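Local coordinates for protein peptidase M42 (Thaumarchaeota archaeon SCGC AB-539-E09, PDB 5DS0) that probably removes amino-terminal residues from peptides as a cobalt-bound, dodecameric TET aminopeptidase of the M42 family, at residues C[138-141]-C[147-150]. Residues are numbered along the deposited sequence; the frame is centred on the assembly and turned at random.
Sequences IDIG and EAEE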
# COMPACT_ATOMS: atom_id res chain seq x y z
N ILE C 138 -17.48 -26.59 -12.99
CA ILE C 138 -17.18 -27.79 -13.72
C ILE C 138 -17.92 -27.73 -15.03
O ILE C 138 -19.13 -27.49 -15.07
CB ILE C 138 -17.57 -29.02 -12.89
CG1 ILE C 138 -16.59 -29.15 -11.73
CG2 ILE C 138 -17.54 -30.29 -13.72
CD1 ILE C 138 -17.17 -29.86 -10.54
N ASP C 139 -17.16 -27.97 -16.09
CA ASP C 139 -17.67 -27.98 -17.44
C ASP C 139 -17.85 -29.43 -17.82
O ASP C 139 -16.88 -30.19 -17.83
CB ASP C 139 -16.66 -27.32 -18.36
CG ASP C 139 -17.15 -27.20 -19.79
OD1 ASP C 139 -18.21 -27.77 -20.13
OD2 ASP C 139 -16.48 -26.51 -20.58
N ILE C 140 -19.08 -29.80 -18.16
CA ILE C 140 -19.37 -31.18 -18.57
C ILE C 140 -19.74 -31.27 -20.05
O ILE C 140 -20.28 -32.29 -20.49
CB ILE C 140 -20.48 -31.81 -17.70
CG1 ILE C 140 -21.77 -30.99 -17.80
CG2 ILE C 140 -20.03 -31.89 -16.26
CD1 ILE C 140 -23.00 -31.71 -17.29
N GLY C 141 -19.43 -30.23 -20.81
CA GLY C 141 -19.65 -30.22 -22.25
C GLY C 141 -21.08 -29.87 -22.61
O GLY C 141 -21.50 -30.07 -23.76
N GLU C 147 -29.56 -29.34 -21.21
CA GLU C 147 -28.61 -30.34 -21.70
C GLU C 147 -27.81 -30.94 -20.54
O GLU C 147 -27.44 -32.12 -20.54
CB GLU C 147 -27.71 -29.71 -22.77
CG GLU C 147 -26.91 -30.70 -23.60
CD GLU C 147 -26.36 -30.09 -24.88
OE1 GLU C 147 -27.11 -30.01 -25.86
OE2 GLU C 147 -25.16 -29.70 -24.92
N ALA C 148 -27.58 -30.12 -19.52
CA ALA C 148 -26.92 -30.56 -18.29
C ALA C 148 -27.80 -31.48 -17.48
O ALA C 148 -27.33 -32.49 -16.97
CB ALA C 148 -26.55 -29.35 -17.44
N GLU C 149 -29.07 -31.11 -17.32
CA GLU C 149 -30.03 -31.93 -16.61
C GLU C 149 -30.21 -33.31 -17.26
O GLU C 149 -30.31 -34.30 -16.55
CB GLU C 149 -31.39 -31.21 -16.48
CG GLU C 149 -31.50 -30.29 -15.26
CD GLU C 149 -32.53 -29.18 -15.43
OE1 GLU C 149 -33.42 -29.29 -16.30
OE2 GLU C 149 -32.43 -28.18 -14.69
N GLU C 150 -30.19 -33.37 -18.59
CA GLU C 150 -30.29 -34.64 -19.32
C GLU C 150 -29.24 -35.66 -18.92
O GLU C 150 -29.47 -36.86 -18.98
CB GLU C 150 -30.22 -34.42 -20.83
CG GLU C 150 -31.55 -34.01 -21.44
CD GLU C 150 -31.38 -33.47 -22.86
OE1 GLU C 150 -30.43 -33.89 -23.59
OE2 GLU C 150 -32.20 -32.61 -23.26
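Ile140 meets Ala148 with the end of its longer branch: CD1 of Ile140 lies 4.2 Å from CA of Ala148 and 4.3 Å from CB of Ala148. That branch is extended and spans the gap to helix 145-150, where a methyl group is small enough to let a branched chain rest near the helix backbone. Ile140 also touches Leu83 of the neighbouring strand, bridging barrel and helix. Glu147, one residue earlier in the helix than Ala148, brings its carboxylate near Gly141. Its CG is anti to the backbone N (chi1 -166°), and the extended chain carries OE2 to 3.9 Å from Gly141 O; this is mere proximity of two acceptors, and OE2 takes its hydrogen bond from Thr143 OG1. Asp139 shapes the chain where the strand ends: its OD1 accepts from Gly141 N at 2.8 Å, on the anti side of the carboxylate and 33° out of its plane. Gly141 itself takes a positive phi (82°), a backbone region that glycine enters more readily than other residues. The same carboxylate of Asp139 reaches a second subunit, forming a salt bridge with Arg322 and a hydrogen bond with His323 of that chain. An Asx turn thus leads out of barrel strand 137-139 into the loop before short helix 145-150, beside a second subunit of the dodecamer.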